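Local coordinates for protein integral membrane indolylacetylinositol arabinosyltransferase EmbB (PDB 7BVC) that probably transfers arabinose units in building the arabinan of cell-wall arabinogalactan, as a membrane-embedded glycosyltransferase that is bound here by ethambutol, at residues G894-D906 against R917-R931. Sequence-based numbering, arbitrary orientation.
Sequences GTLVPAGRVTPYD and RYPRSEIPDDAVAVR
Val902 and Pro904 pack against the ring of Tyr918 in the more closely packed part of this contact. Val902 CG1, set anti to the backbone N (chi1 -170°), lies 3.7 Å from Tyr918 CD1, while its other methyl turns to Ile923; a branched, compact side chain suits this buried spot between ring and aliphatic chain. Pro904 runs alongside the tyrosine, its CB 3.6 Å from Tyr918 CE1, and as proline it has no backbone N-H that would need a partner there. Next to it, Tyr905 offers its ring edge to Pro919, with CE2 3.8 Å from Pro919 CD, the two side chains crossing roughly at right angles. The backbone adds one weak, bent hydrogen bond, Tyr905 N to Arg917 O (3.3 Å, 128°).

The other end is looser, with few side chains meeting. Leu896 CD2 meets the CB methyl of Ala929 (3.5 Å), a small apolar pair, and exposed Pro898 sets its CB 3.8 Å from Arg931 NH1, in a guanidinium that Glu886 holds by a salt bridge.

Residues 894-906 run from edge strand 897-898 of one four-stranded antiparallel sheet to lie beside strand 914-918, at the edge of another, consistent with a carbohydrate-binding-module-like β-sandwich; strand 882-889 lies between strands 897-898 and 929-936.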
loop_
_atom_site.group_PDB
_atom_site.type_symbol
_atom_site.label_atom_id
_atom_site.label_comp_id
_atom_site.label_asym_id
_atom_site.label_seq_id
_atom_site.Cartn_x
_atom_site.Cartn_y
_atom_site.Cartn_z
ATOM N N GLY B 894 1.269 13.963 -63.950
ATOM C CA GLY B 894 0.288 14.571 -63.074
ATOM C C GLY B 894 -0.576 13.528 -62.400
ATOM O O GLY B 894 -1.561 13.061 -62.980
ATOM N N THR B 895 -0.227 13.173 -61.167
ATOM C CA THR B 895 -0.922 12.131 -60.421
ATOM C C THR B 895 -0.371 12.113 -59.004
ATOM O O THR B 895 0.570 12.837 -58.671
ATOM C CB THR B 895 -0.765 10.755 -61.074
ATOM O OG1 THR B 895 -1.610 9.810 -60.407
ATOM C CG2 THR B 895 0.680 10.287 -60.992
ATOM N N LEU B 896 -0.973 11.268 -58.171
ATOM C CA LEU B 896 -0.605 11.128 -56.767
ATOM C C LEU B 896 -0.310 9.660 -56.501
ATOM O O LEU B 896 -1.222 8.829 -56.504
ATOM C CB LEU B 896 -1.724 11.636 -55.860
ATOM C CG LEU B 896 -1.655 13.079 -55.359
ATOM C CD1 LEU B 896 -1.496 14.071 -56.494
ATOM C CD2 LEU B 896 -2.910 13.382 -54.589
ATOM N N VAL B 897 0.956 9.342 -56.270
ATOM C CA VAL B 897 1.401 7.965 -56.067
ATOM C C VAL B 897 1.586 7.728 -54.572
ATOM O O VAL B 897 2.129 8.601 -53.881
ATOM C CB VAL B 897 2.699 7.667 -56.842
ATOM C CG1 VAL B 897 2.486 7.913 -58.326
ATOM C CG2 VAL B 897 3.855 8.517 -56.340
ATOM N N PRO B 898 1.123 6.600 -54.032
ATOM C CA PRO B 898 1.301 6.332 -52.596
ATOM C C PRO B 898 2.727 5.891 -52.301
ATOM O O PRO B 898 3.161 4.823 -52.735
ATOM C CB PRO B 898 0.291 5.214 -52.317
ATOM C CG PRO B 898 0.137 4.518 -53.626
ATOM C CD PRO B 898 0.307 5.568 -54.693
ATOM N N ALA B 899 3.458 6.723 -51.560
ATOM C CA ALA B 899 4.845 6.409 -51.213
ATOM C C ALA B 899 5.143 7.038 -49.853
ATOM O O ALA B 899 5.491 8.219 -49.766
ATOM C CB ALA B 899 5.809 6.899 -52.282
ATOM N N GLY B 900 5.013 6.240 -48.801
ATOM C CA GLY B 900 5.354 6.665 -47.457
ATOM C C GLY B 900 4.256 6.346 -46.463
ATOM O O GLY B 900 3.128 6.010 -46.814
ATOM N N ARG B 901 4.622 6.471 -45.188
ATOM C CA ARG B 901 3.723 6.178 -44.080
ATOM C C ARG B 901 4.342 6.707 -42.795
ATOM O O ARG B 901 5.551 6.577 -42.590
ATOM C CB ARG B 901 3.459 4.672 -43.964
ATOM C CG ARG B 901 2.435 4.299 -42.913
ATOM C CD ARG B 901 1.980 2.859 -43.072
ATOM N NE ARG B 901 1.048 2.698 -44.185
ATOM C CZ ARG B 901 1.389 2.238 -45.383
ATOM N NH1 ARG B 901 2.645 1.888 -45.627
ATOM N NH2 ARG B 901 0.475 2.123 -46.335
ATOM N N VAL B 902 3.512 7.301 -41.941
ATOM C CA VAL B 902 3.949 7.869 -40.670
ATOM C C VAL B 902 3.140 7.238 -39.546
ATOM O O VAL B 902 1.931 7.022 -39.686
ATOM C CB VAL B 902 3.801 9.405 -40.649
ATOM C CG1 VAL B 902 4.481 9.987 -39.421
ATOM C CG2 VAL B 902 4.370 10.018 -41.917
ATOM N N THR B 903 3.816 6.939 -38.419
ATOM C CA THR B 903 3.204 6.368 -37.230
ATOM C C THR B 903 2.938 7.449 -36.189
ATOM O O THR B 903 3.715 8.399 -36.056
ATOM C CB THR B 903 4.103 5.289 -36.623
ATOM O OG1 THR B 903 5.182 5.909 -35.913
ATOM C CG2 THR B 903 4.665 4.387 -37.712
ATOM N N PRO B 904 1.855 7.334 -35.424
ATOM C CA PRO B 904 1.410 8.448 -34.585
ATOM C C PRO B 904 2.162 8.540 -33.264
ATOM O O PRO B 904 2.932 7.659 -32.877
ATOM C CB PRO B 904 -0.065 8.124 -34.350
ATOM C CG PRO B 904 -0.100 6.645 -34.342
ATOM C CD PRO B 904 0.906 6.207 -35.378
ATOM N N TYR B 905 1.904 9.642 -32.569
ATOM C CA TYR B 905 2.431 9.910 -31.234
ATOM C C TYR B 905 1.256 9.895 -30.262
ATOM O O TYR B 905 0.603 10.920 -30.049
ATOM C CB TYR B 905 3.158 11.251 -31.192
ATOM C CG TYR B 905 4.618 11.193 -31.565
ATOM C CD1 TYR B 905 5.534 10.526 -30.766
ATOM C CD2 TYR B 905 5.084 11.825 -32.708
ATOM C CE1 TYR B 905 6.871 10.482 -31.103
ATOM C CE2 TYR B 905 6.417 11.784 -33.053
ATOM C CZ TYR B 905 7.305 11.112 -32.251
ATOM O OH TYR B 905 8.634 11.073 -32.598
ATOM N N ASP B 906 0.987 8.733 -29.674
ATOM C CA ASP B 906 -0.089 8.613 -28.700
ATOM C C ASP B 906 0.396 9.022 -27.316
ATOM O O ASP B 906 1.475 8.618 -26.877
ATOM C CB ASP B 906 -0.626 7.183 -28.663
ATOM C CG ASP B 906 -1.404 6.823 -29.911
ATOM O OD1 ASP B 906 -1.998 7.731 -30.522
ATOM O OD2 ASP B 906 -1.426 5.634 -30.285
ATOM N N ARG B 917 -0.391 12.616 -33.334
ATOM C CA ARG B 917 0.531 13.629 -33.826
ATOM C C ARG B 917 1.387 13.070 -34.954
ATOM O O ARG B 917 1.843 11.926 -34.894
ATOM C CB ARG B 917 1.442 14.133 -32.704
ATOM C CG ARG B 917 0.764 15.001 -31.655
ATOM C CD ARG B 917 0.157 14.156 -30.550
ATOM N NE ARG B 917 -0.461 14.968 -29.507
ATOM C CZ ARG B 917 0.081 15.185 -28.316
ATOM N NH1 ARG B 917 1.254 14.648 -28.013
ATOM N NH2 ARG B 917 -0.549 15.936 -27.424
ATOM N N TYR B 918 1.608 13.890 -35.978
ATOM C CA TYR B 918 2.527 13.564 -37.065
ATOM C C TYR B 918 3.347 14.817 -37.341
ATOM O O TYR B 918 2.845 15.769 -37.960
ATOM C CB TYR B 918 1.782 13.107 -38.318
ATOM C CG TYR B 918 0.803 11.982 -38.079
ATOM C CD1 TYR B 918 1.246 10.690 -37.846
ATOM C CD2 TYR B 918 -0.564 12.213 -38.088
ATOM C CE1 TYR B 918 0.355 9.660 -37.631
ATOM C CE2 TYR B 918 -1.462 11.190 -37.869
ATOM C CZ TYR B 918 -0.994 9.917 -37.641
ATOM O OH TYR B 918 -1.882 8.889 -37.423
ATOM N N PRO B 919 4.590 14.873 -36.871
ATOM C CA PRO B 919 5.416 16.051 -37.139
ATOM C C PRO B 919 5.702 16.183 -38.622
ATOM O O PRO B 919 5.925 15.195 -39.325
ATOM C CB PRO B 919 6.697 15.774 -36.345
ATOM C CG PRO B 919 6.727 14.293 -36.179
ATOM C CD PRO B 919 5.301 13.865 -36.069
ATOM N N ARG B 920 5.694 17.424 -39.101
ATOM C CA ARG B 920 5.909 17.665 -40.520
ATOM C C ARG B 920 7.380 17.607 -40.913
ATOM O O ARG B 920 7.728 18.017 -42.026
ATOM C CB ARG B 920 5.308 19.010 -40.933
ATOM C CG ARG B 920 4.661 18.963 -42.307
ATOM C CD ARG B 920 4.489 20.338 -42.914
ATOM N NE ARG B 920 3.557 21.164 -42.156
ATOM C CZ ARG B 920 3.144 22.361 -42.550
ATOM N NH1 ARG B 920 3.578 22.872 -43.693
ATOM N NH2 ARG B 920 2.293 23.050 -41.804
ATOM N N SER B 921 8.247 17.113 -40.032
ATOM C CA SER B 921 9.631 16.843 -40.397
ATOM C C SER B 921 9.802 15.462 -41.007
ATOM O O SER B 921 10.699 15.266 -41.836
ATOM C CB SER B 921 10.538 16.981 -39.171
ATOM O OG SER B 921 10.182 16.049 -38.165
ATOM N N GLU B 922 8.963 14.502 -40.615
ATOM C CA GLU B 922 8.983 13.189 -41.252
ATOM C C GLU B 922 8.499 13.280 -42.692
ATOM O O GLU B 922 9.109 12.710 -43.604
ATOM C CB GLU B 922 8.119 12.209 -40.458
ATOM C CG GLU B 922 8.197 12.380 -38.953
ATOM C CD GLU B 922 9.349 11.618 -38.337
ATOM O OE1 GLU B 922 10.092 10.950 -39.087
ATOM O OE2 GLU B 922 9.512 11.683 -37.100
ATOM N N ILE B 923 7.396 13.988 -42.912
ATOM C CA ILE B 923 6.847 14.205 -44.246
ATOM C C ILE B 923 7.820 15.077 -45.029
ATOM O O ILE B 923 8.114 16.206 -44.607
ATOM C CB ILE B 923 5.451 14.842 -44.170
ATOM C CG1 ILE B 923 4.674 14.268 -42.986
ATOM C CG2 ILE B 923 4.684 14.607 -45.450
ATOM C CD1 ILE B 923 3.329 14.912 -42.771
ATOM N N PRO B 924 8.345 14.607 -46.165
ATOM C CA PRO B 924 9.342 15.398 -46.904
ATOM C C PRO B 924 8.766 16.667 -47.509
ATOM O O PRO B 924 7.570 16.945 -47.370
ATOM C CB PRO B 924 9.821 14.427 -47.990
ATOM C CG PRO B 924 8.698 13.461 -48.154
ATOM C CD PRO B 924 8.100 13.299 -46.792
ATOM N N ASP B 925 9.605 17.445 -48.184
ATOM C CA ASP B 925 9.177 18.701 -48.782
ATOM C C ASP B 925 8.598 18.515 -50.179
ATOM O O ASP B 925 8.168 19.494 -50.797
ATOM C CB ASP B 925 10.352 19.688 -48.823
ATOM C CG ASP B 925 9.935 21.084 -49.248
ATOM O OD1 ASP B 925 8.770 21.464 -48.997
ATOM O OD2 ASP B 925 10.769 21.801 -49.840
ATOM N N ASP B 926 8.554 17.285 -50.685
ATOM C CA ASP B 926 7.964 17.008 -51.986
ATOM C C ASP B 926 6.605 16.331 -51.855
ATOM O O ASP B 926 5.961 16.043 -52.868
ATOM C CB ASP B 926 8.924 16.154 -52.822
ATOM C CG ASP B 926 8.638 16.229 -54.312
ATOM O OD1 ASP B 926 9.387 16.936 -55.019
ATOM O OD2 ASP B 926 7.696 15.562 -54.788
ATOM N N ALA B 927 6.144 16.092 -50.630
ATOM C CA ALA B 927 4.829 15.503 -50.426
ATOM C C ALA B 927 3.743 16.459 -50.895
ATOM O O ALA B 927 3.822 17.671 -50.679
ATOM C CB ALA B 927 4.623 15.150 -48.956
ATOM N N VAL B 928 2.720 15.906 -51.547
ATOM C CA VAL B 928 1.674 16.692 -52.179
ATOM C C VAL B 928 0.332 16.524 -51.481
ATOM O O VAL B 928 -0.424 17.492 -51.341
ATOM C CB VAL B 928 1.554 16.340 -53.675
ATOM C CG1 VAL B 928 0.583 17.276 -54.373
ATOM C CG2 VAL B 928 2.919 16.395 -54.320
ATOM N N ALA B 929 0.017 15.314 -51.027
ATOM C CA ALA B 929 -1.259 15.065 -50.380
ATOM C C ALA B 929 -1.082 14.010 -49.301
ATOM O O ALA B 929 -0.047 13.348 -49.206
ATOM C CB ALA B 929 -2.325 14.634 -51.387
ATOM N N VAL B 930 -2.138 13.839 -48.511
ATOM C CA VAL B 930 -2.112 13.034 -47.297
ATOM C C VAL B 930 -3.446 12.309 -47.178
ATOM O O VAL B 930 -4.497 12.862 -47.512
ATOM C CB VAL B 930 -1.829 13.926 -46.067
ATOM C CG1 VAL B 930 -2.303 13.275 -44.796
ATOM C CG2 VAL B 930 -0.343 14.240 -45.970
ATOM N N ARG B 931 -3.403 11.060 -46.714
ATOM C CA ARG B 931 -4.625 10.300 -46.482
ATOM C C ARG B 931 -4.433 9.392 -45.276
ATOM O O ARG B 931 -3.311 9.108 -44.852
ATOM C CB ARG B 931 -5.033 9.476 -47.705
ATOM C CG ARG B 931 -4.130 8.297 -48.006
ATOM C CD ARG B 931 -4.625 7.553 -49.233
ATOM N NE ARG B 931 -3.789 6.404 -49.555
ATOM C CZ ARG B 931 -3.997 5.601 -50.592
ATOM N NH1 ARG B 931 -3.184 4.577 -50.814
ATOM N NH2 ARG B 931 -5.014 5.826 -51.412
#